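Local coordinates for protein concanavalin B (Canavalia ensiformis, PDB 6CAF) that may act as a carbohydrate-binding protein of the seed, being a chitinase-like member of glycosyl hydrolase family 18, at residues A[62-66]-A[112-118]; A[69-73]-A[126-130]; A[35-39]-A[75-79]. All coordinates share one frame; numbering follows the deposited sequence. Where two conformers were deposited one is given.

All three contacts involve the chain that leaves strand 55-64 of the parallel barrel. Contact 1 continues that strand outward and pairs it with strand 114-115. It is partly buried, held by backbone bonds and a disulfide. Contact 2 lays the following loop on helix 120-135. It is the more buried contact, with a proline laid on a tyrosine ring and on a leucine methyl of the same helix, and one short hydrogen bond. Contacts 1 and 2 touch, because Phe64 packs on both Pro71 and Leu126. Contact 3 takes the same loop further on, to the end of neighbouring strand 31-36. It is partly buried, and two waters bridge it beside a small apolar patch.

Contact 1 of 3, residues A[62-66]-A[112-118]; sequences DKFGC and KGTYSAC
Phe64 meets its partner Tyr115 across a short parallel pair of strands, with Asp62 at the start of the pairing and Cys118 beyond its end. The Phe64 ring covers the base of the Tyr115 side chain. Tyr115 CB stands 3.9 Å from the Phe64 ring centroid, displaced toward the rim, in a CH-pi contact. Bridge pairing puts both rings on one face of the sheet. Each has CG between the backbone N and the carbonyl carbon (chi1 59° and 54°), which turns the ring over its own backbone. The Phe64 edge meets the carbonyl of Ser116, the residue after Tyr115, with CD1 3.2 Å from Ser116 O. Trp164 of helix 164-178 touches both aromatic residues. Tyr115 OH is bound by the backbone at Gly110, Gln156 and Lys157.

Asp62 acts through its backbone and CB. Its O takes a weak bond from Thr114 N, at 3.1 Å. Gly113 CA lies 3.5 Å from the same Asp62 O, in a CA-H...O contact. Asp62 CB lies 3.7 Å from Lys112 O. Phe64 N gives a second weak bond to Thr114 O. The firmer bond runs from Ser116 N to Phe64 O, at 3.0 Å.

Past the strands, Cys118 joins the segments covalently. Its SG points away from its own backbone N (chi1 170°), which carries it across to Cys66. The Cys66 and Cys118 SG atoms are 2.0 Å apart. Ser116 OG accepts from Cys118 N, an ST turn that shapes the backbone leading into the disulfide.

Strand 55-64 belongs to the parallel barrel of this GH18 protein. The contact is thus a short parallel beta pairing beyond the barrel, closed by a disulfide, in a beta-alpha loop region of the TIM-barrel fold.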
loop_
_atom_site.group_PDB
_atom_site.type_symbol
_atom_site.label_atom_id
_atom_site.label_comp_id
_atom_site.label_asym_id
_atom_site.label_seq_id
_atom_site.Cartn_x
_atom_site.Cartn_y
_atom_site.Cartn_z
ATOM N N ASP A 62 11.045 7.631 0.481
ATOM C CA ASP A 62 10.466 8.888 0.061
ATOM C C ASP A 62 11.441 9.938 -0.419
ATOM O O ASP A 62 11.018 11.071 -0.644
ATOM C CB ASP A 62 9.596 9.477 1.152
ATOM C CG ASP A 62 10.367 9.885 2.349
ATOM O OD1 ASP A 62 11.588 9.662 2.457
ATOM O OD2 ASP A 62 9.733 10.458 3.251
ATOM N N LYS A 63 12.693 9.561 -0.657
ATOM C CA LYS A 63 13.704 10.492 -1.145
ATOM C C LYS A 63 14.495 9.801 -2.245
ATOM O O LYS A 63 15.407 9.021 -1.984
ATOM C CB LYS A 63 14.607 10.988 -0.022
ATOM C CG LYS A 63 14.001 12.132 0.768
ATOM C CD LYS A 63 14.809 12.441 2.019
ATOM C CE LYS A 63 14.050 12.006 3.260
ATOM N NZ LYS A 63 14.231 10.566 3.602
ATOM N N PHE A 64 14.096 10.068 -3.482
ATOM C CA PHE A 64 14.764 9.500 -4.632
ATOM C C PHE A 64 14.486 10.387 -5.828
ATOM O O PHE A 64 13.532 11.164 -5.807
ATOM C CB PHE A 64 14.406 8.022 -4.853
ATOM C CG PHE A 64 12.950 7.742 -5.060
ATOM C CD1 PHE A 64 12.369 7.867 -6.300
ATOM C CD2 PHE A 64 12.173 7.268 -4.017
ATOM C CE1 PHE A 64 11.049 7.577 -6.512
ATOM C CE2 PHE A 64 10.840 6.971 -4.222
ATOM C CZ PHE A 64 10.287 7.120 -5.466
ATOM N N GLY A 65 15.293 10.250 -6.879
ATOM C CA GLY A 65 15.223 11.121 -8.033
ATOM C C GLY A 65 16.553 11.135 -8.711
ATOM O O GLY A 65 17.452 10.395 -8.353
ATOM N N CYS A 66 16.674 11.984 -9.725
ATOM C CA CYS A 66 17.718 11.854 -10.724
ATOM C C CYS A 66 19.119 11.661 -10.191
ATOM O O CYS A 66 19.927 10.853 -10.705
ATOM C CB CYS A 66 17.745 13.090 -11.678
ATOM S SG CYS A 66 16.212 13.399 -12.579
ATOM N N LYS A 112 4.986 12.705 2.398
ATOM C CA LYS A 112 6.124 13.586 2.664
ATOM C C LYS A 112 7.295 13.259 1.734
ATOM O O LYS A 112 7.257 12.352 0.995
ATOM C CB LYS A 112 6.613 13.453 4.146
ATOM C CG LYS A 112 5.573 13.602 5.230
ATOM C CD LYS A 112 6.233 13.560 6.602
ATOM C CE LYS A 112 5.214 13.798 7.705
ATOM N NZ LYS A 112 4.364 12.595 7.929
ATOM N N GLY A 113 8.370 14.000 1.833
ATOM C CA GLY A 113 9.573 13.706 1.080
ATOM C C GLY A 113 9.601 14.407 -0.264
ATOM O O GLY A 113 8.703 15.164 -0.628
ATOM N N THR A 114 10.657 14.107 -1.007
ATOM C CA THR A 114 10.899 14.653 -2.321
ATOM C C THR A 114 11.235 13.455 -3.178
ATOM O O THR A 114 12.355 12.898 -3.093
ATOM C CB THR A 114 12.095 15.612 -2.311
ATOM O OG1 THR A 114 11.849 16.675 -1.388
ATOM C CG2 THR A 114 12.344 16.160 -3.704
ATOM N N TYR A 115 10.270 13.028 -3.982
ATOM C CA TYR A 115 10.471 11.827 -4.757
ATOM C C TYR A 115 10.005 12.002 -6.184
ATOM O O TYR A 115 8.958 12.580 -6.450
ATOM C CB TYR A 115 9.819 10.621 -4.077
ATOM C CG TYR A 115 8.365 10.740 -3.721
ATOM C CD1 TYR A 115 7.374 10.361 -4.612
ATOM C CD2 TYR A 115 7.960 11.194 -2.464
ATOM C CE1 TYR A 115 6.052 10.413 -4.273
ATOM C CE2 TYR A 115 6.630 11.241 -2.138
ATOM C CZ TYR A 115 5.668 10.854 -3.035
ATOM O OH TYR A 115 4.328 10.849 -2.716
ATOM N N SER A 116 10.801 11.436 -7.082
ATOM C CA SER A 116 10.564 11.504 -8.502
ATOM C C SER A 116 11.158 10.301 -9.188
ATOM O O SER A 116 12.258 9.882 -8.835
ATOM C CB SER A 116 11.213 12.760 -9.097
ATOM O OG SER A 116 10.975 12.839 -10.497
ATOM N N ALA A 117 10.438 9.770 -10.168
ATOM C CA ALA A 117 10.979 8.735 -11.007
ATOM C C ALA A 117 11.942 9.282 -12.072
ATOM O O ALA A 117 12.639 8.500 -12.727
ATOM C CB ALA A 117 9.857 7.942 -11.637
ATOM N N CYS A 118 11.958 10.614 -12.216
ATOM C CA CYS A 118 12.991 11.381 -12.948
ATOM C C CYS A 118 12.948 11.285 -14.460
ATOM O O CYS A 118 12.821 12.302 -15.144
ATOM C CB CYS A 118 14.420 10.965 -12.446
ATOM S SG CYS A 118 15.813 11.590 -13.442
#

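Contact 2 of 3, residues A[69-73]-A[126-130]; sequences RKPEL and LAEYL
This is a buried contact between the loop that follows strand 55-64 and helix 120-135, in which Pro71 of the loop lies flat against Tyr129 of the helix. Pro71 CD sits over the centre of the Tyr129 ring, 3.6 Å from the centroid and 10° off the normal. This is a CH-pi contact, and the two side chains come from opposite directions. Tyr129 CG is anti to its own N (chi1 164°), which sends the ring out to the loop.

Beyond the ring, Tyr129 OH donates to Pro71 O at 2.5 Å, a very short bond. One tyrosine therefore holds the proline twice, by its face and by its hydroxyl. In the TIM-barrel fold of GH18 proteins the helices surround the parallel strands; here the loop packs on one of them. Phe64 of the strand touches both Pro71 and Leu126.

Leu126, one turn before Tyr129, adds a methyl: its CD1 is 4.0 Å from Pro71 CG. Lys70 also reaches the tyrosine, with Lys70 CG 3.8 Å from Tyr129 CE1. Pro142 and Leu61 also touch Tyr129.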
loop_
_atom_site.group_PDB
_atom_site.type_symbol
_atom_site.label_atom_id
_atom_site.label_comp_id
_atom_site.label_asym_id
_atom_site.label_seq_id
_atom_site.Cartn_x
_atom_site.Cartn_y
_atom_site.Cartn_z
ATOM N N ARG A 69 21.688 8.150 -6.379
ATOM C CA ARG A 69 22.149 6.909 -6.961
ATOM C C ARG A 69 21.751 5.707 -6.091
ATOM O O ARG A 69 21.454 4.615 -6.596
ATOM C CB ARG A 69 23.677 6.996 -7.160
ATOM C CG ARG A 69 24.362 5.772 -7.723
ATOM C CD ARG A 69 24.380 5.850 -9.224
ATOM N NE ARG A 69 25.082 4.742 -9.850
ATOM C CZ ARG A 69 24.675 4.181 -10.975
ATOM N NH1 ARG A 69 23.566 4.629 -11.575
ATOM N NH2 ARG A 69 25.349 3.179 -11.485
ATOM N N LYS A 70 21.735 5.918 -4.783
ATOM C CA LYS A 70 21.446 4.853 -3.829
ATOM C C LYS A 70 20.509 5.373 -2.768
ATOM O O LYS A 70 20.944 5.817 -1.704
ATOM C CB LYS A 70 22.711 4.341 -3.158
ATOM C CG LYS A 70 22.493 3.009 -2.465
ATOM C CD LYS A 70 23.769 2.436 -1.857
ATOM C CE LYS A 70 23.496 1.085 -1.214
ATOM N NZ LYS A 70 24.742 0.392 -0.763
ATOM N N PRO A 71 19.203 5.346 -3.051
ATOM C CA PRO A 71 18.266 5.892 -2.086
ATOM C C PRO A 71 18.418 5.287 -0.697
ATOM O O PRO A 71 18.652 4.089 -0.549
ATOM C CB PRO A 71 16.905 5.558 -2.698
ATOM C CG PRO A 71 17.166 5.575 -4.168
ATOM C CD PRO A 71 18.549 4.999 -4.316
ATOM N N GLU A 72 18.301 6.137 0.302
ATOM C CA GLU A 72 18.390 5.709 1.679
ATOM C C GLU A 72 17.037 5.710 2.352
ATOM O O GLU A 72 16.208 6.597 2.124
ATOM C CB GLU A 72 19.348 6.598 2.441
ATOM C CG GLU A 72 19.547 6.141 3.874
ATOM C CD GLU A 72 20.262 4.778 4.006
ATOM O OE1 GLU A 72 19.669 3.656 3.840
ATOM O OE2 GLU A 72 21.463 4.840 4.317
ATOM N N LEU A 73 16.802 4.693 3.170
ATOM C CA LEU A 73 15.548 4.574 3.863
ATOM C C LEU A 73 15.617 5.262 5.221
ATOM O O LEU A 73 16.535 5.036 6.010
ATOM C CB LEU A 73 15.194 3.089 4.011
ATOM C CG LEU A 73 13.806 2.814 4.604
ATOM C CD1 LEU A 73 12.713 3.269 3.657
ATOM C CD2 LEU A 73 13.686 1.350 4.891
ATOM N N LEU A 126 16.449 2.821 -10.863
ATOM C CA LEU A 126 15.725 2.657 -9.623
ATOM C C LEU A 126 15.095 1.269 -9.541
ATOM O O LEU A 126 15.100 0.645 -8.473
ATOM C CB LEU A 126 14.677 3.770 -9.481
ATOM C CG LEU A 126 13.905 3.790 -8.174
ATOM C CD1 LEU A 126 14.798 3.985 -6.975
ATOM C CD2 LEU A 126 12.806 4.843 -8.208
ATOM N N ALA A 127 14.515 0.791 -10.641
ATOM C CA ALA A 127 13.965 -0.553 -10.611
ATOM C C ALA A 127 15.041 -1.576 -10.264
ATOM O O ALA A 127 14.812 -2.496 -9.473
ATOM C CB ALA A 127 13.335 -0.863 -11.959
ATOM N N GLU A 128 16.216 -1.432 -10.859
ATOM C CA GLU A 128 17.324 -2.323 -10.562
ATOM C C GLU A 128 17.750 -2.213 -9.110
ATOM O O GLU A 128 18.014 -3.219 -8.450
ATOM C CB GLU A 128 18.510 -2.044 -11.491
ATOM C CG GLU A 128 18.280 -2.549 -12.921
ATOM C CD GLU A 128 18.333 -4.055 -13.040
ATOM O OE1 GLU A 128 19.248 -4.673 -12.402
ATOM O OE2 GLU A 128 17.557 -4.658 -13.806
ATOM N N TYR A 129 17.836 -0.986 -8.626
ATOM C CA TYR A 129 18.156 -0.772 -7.211
ATOM C C TYR A 129 17.160 -1.488 -6.296
ATOM O O TYR A 129 17.557 -2.196 -5.335
ATOM C CB TYR A 129 18.210 0.725 -6.915
ATOM C CG TYR A 129 18.154 1.087 -5.433
ATOM C CD1 TYR A 129 19.239 1.116 -4.639
ATOM C CD2 TYR A 129 16.921 1.391 -4.865
ATOM C CE1 TYR A 129 19.118 1.474 -3.263
ATOM C CE2 TYR A 129 16.761 1.722 -3.567
ATOM C CZ TYR A 129 17.831 1.785 -2.751
ATOM O OH TYR A 129 17.451 2.141 -1.429
ATOM N N LEU A 130 15.874 -1.316 -6.596
ATOM C CA LEU A 130 14.875 -1.982 -5.784
ATOM C C LEU A 130 15.039 -3.496 -5.824
ATOM O O LEU A 130 14.931 -4.192 -4.798
ATOM C CB LEU A 130 13.476 -1.555 -6.187
ATOM C CG LEU A 130 13.169 -0.072 -5.953
ATOM C CD1 LEU A 130 11.891 0.316 -6.642
ATOM C CD2 LEU A 130 13.074 0.232 -4.477
#

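Contact 3 of 3, residues A[35-39]-A[75-79]; sequences YWGQR and LEGVC
Two waters bridge Gly37 and Arg39 to Glu76, where the backbones make one weak direct hydrogen bond. The first water is hydrogen-bonded to Gly37 O at 2.7 Å and accepts from Glu76 N. The second accepts from Arg39 N and is hydrogen-bonded to Glu76 OE2, at 2.7 Å. The direct bond, weak by its angle, runs from Arg39 N to Glu76 O at 3.0 Å. Glu76 thus meets the other segment directly through its O, and through water by its N and its carboxylate. Gln38 CA also approaches Glu76 O, at 3.4 Å, in a CA-H...O contact.

The apolar side of the contact belongs to Val78, Leu75 and Trp36. Val78 splits its two methyls. CG1 is anti to the backbone N (chi1 174°) and reaches Trp36 CH2 at 4.0 Å. Val78 CG2 presses on the backbone, 3.4 Å from Gln38 C. Leu75 CD1 touches the same indole at Trp36 CZ3, at 3.8 Å, crossing the tryptophan at about a right angle. Leu75 CB also lies 3.4 Å from Gly37 O. Trp36 NE1 is held by Gly42 O.

Within 75-79, Leu75 O accepts from both Val78 N and Cys79 N. Cys79 is tied to Cys87 by a disulfide.

Val78 and Cys79 both face Leu75, a classic beta bulge. This bulged turn packs on the C-terminal end of barrel strand 31-36, in the loop region of the TIM-barrel fold.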
loop_
_atom_site.group_PDB
_atom_site.type_symbol
_atom_site.label_atom_id
_atom_site.label_comp_id
_atom_site.label_asym_id
_atom_site.label_seq_id
_atom_site.Cartn_x
_atom_site.Cartn_y
_atom_site.Cartn_z
ATOM N N TYR A 35 -0.292 0.121 6.738
ATOM C CA TYR A 35 0.928 0.906 6.648
ATOM C C TYR A 35 1.641 0.951 7.993
ATOM O O TYR A 35 1.044 1.243 9.031
ATOM C CB TYR A 35 0.627 2.316 6.188
ATOM C CG TYR A 35 0.159 2.441 4.759
ATOM C CD1 TYR A 35 -1.168 2.237 4.415
ATOM C CD2 TYR A 35 1.039 2.753 3.755
ATOM C CE1 TYR A 35 -1.614 2.360 3.116
ATOM C CE2 TYR A 35 0.599 2.894 2.458
ATOM C CZ TYR A 35 -0.699 2.705 2.124
ATOM O OH TYR A 35 -1.085 2.865 0.803
ATOM N N TRP A 36 2.940 0.691 7.934
ATOM C CA TRP A 36 3.813 0.674 9.093
ATOM C C TRP A 36 5.099 1.405 8.793
ATOM O O TRP A 36 5.678 1.201 7.740
ATOM C CB TRP A 36 4.121 -0.778 9.488
ATOM C CG TRP A 36 5.043 -0.879 10.659
ATOM C CD1 TRP A 36 4.670 -0.947 11.978
ATOM C CD2 TRP A 36 6.481 -0.838 10.638
ATOM N NE1 TRP A 36 5.797 -0.942 12.773
ATOM C CE2 TRP A 36 6.912 -0.859 11.970
ATOM C CE3 TRP A 36 7.443 -0.829 9.630
ATOM C CZ2 TRP A 36 8.255 -0.836 12.309
ATOM C CZ3 TRP A 36 8.755 -0.788 9.962
ATOM C CH2 TRP A 36 9.158 -0.803 11.280
ATOM N N GLY A 37 5.553 2.242 9.711
ATOM C CA GLY A 37 6.831 2.887 9.516
ATOM C C GLY A 37 7.140 4.122 10.312
ATOM O O GLY A 37 8.101 4.789 10.003
ATOM N N GLN A 38 6.488 4.408 11.337
ATOM C CA GLN A 38 6.639 5.557 12.234
ATOM C C GLN A 38 6.713 5.066 13.655
ATOM O O GLN A 38 6.358 3.935 13.946
ATOM C CB GLN A 38 5.513 6.570 12.056
ATOM C CG GLN A 38 4.121 6.131 12.395
ATOM C CD GLN A 38 3.105 7.255 12.165
ATOM O OE1 GLN A 38 3.376 8.214 11.421
ATOM N NE2 GLN A 38 1.970 7.173 12.851
ATOM N N ARG A 39 7.343 5.855 14.518
ATOM C CA ARG A 39 7.557 5.407 15.886
ATOM C C ARG A 39 6.280 4.936 16.577
ATOM O O ARG A 39 6.251 3.889 17.240
ATOM C CB ARG A 39 8.220 6.523 16.698
ATOM C CG ARG A 39 8.454 6.164 18.154
ATOM C CD ARG A 39 9.105 7.306 18.934
ATOM N NE ARG A 39 10.546 7.331 18.704
ATOM C CZ ARG A 39 11.439 6.695 19.456
ATOM N NH1 ARG A 39 12.727 6.784 19.155
ATOM N NH2 ARG A 39 11.061 6.001 20.529
ATOM N N LEU A 75 12.845 5.837 8.304
ATOM C CA LEU A 75 11.524 5.602 8.882
ATOM C C LEU A 75 11.452 6.458 10.144
ATOM O O LEU A 75 12.284 6.296 11.054
ATOM C CB LEU A 75 11.345 4.120 9.206
ATOM C CG LEU A 75 11.418 3.170 7.999
ATOM C CD1 LEU A 75 11.125 1.750 8.454
ATOM C CD2 LEU A 75 10.469 3.602 6.893
ATOM N N GLU A 76 10.483 7.382 10.174
ATOM C CA GLU A 76 10.430 8.456 11.162
ATOM C C GLU A 76 10.425 7.924 12.586
ATOM O O GLU A 76 9.515 7.198 12.989
ATOM C CB GLU A 76 9.200 9.321 10.916
ATOM C CG GLU A 76 9.132 10.569 11.767
ATOM C CD GLU A 76 7.772 11.241 11.647
ATOM O OE1 GLU A 76 7.456 11.750 10.507
ATOM O OE2 GLU A 76 7.016 11.207 12.698
ATOM N N GLY A 77 11.466 8.267 13.333
ATOM C CA GLY A 77 11.573 7.844 14.715
ATOM C C GLY A 77 11.819 6.361 14.905
ATOM O O GLY A 77 11.691 5.849 16.035
ATOM N N VAL A 78 12.155 5.675 13.818
ATOM C CA VAL A 78 12.300 4.227 13.850
ATOM C C VAL A 78 13.718 3.820 13.421
ATOM O O VAL A 78 14.428 3.150 14.150
ATOM C CB VAL A 78 11.275 3.539 12.946
ATOM C CG1 VAL A 78 11.525 2.049 12.885
ATOM C CG2 VAL A 78 9.865 3.799 13.453
ATOM N N CYS A 79 14.151 4.268 12.251
ATOM C CA CYS A 79 15.471 3.890 11.774
ATOM C C CYS A 79 15.932 4.769 10.656
ATOM O O CYS A 79 15.127 5.435 10.006
ATOM C CB CYS A 79 15.532 2.426 11.331
ATOM S SG CYS A 79 14.505 2.049 9.902
HETATM O O HOH W 1 8.286 6.978 8.365
HETATM O O HOH W 2 7.080 9.081 14.383
#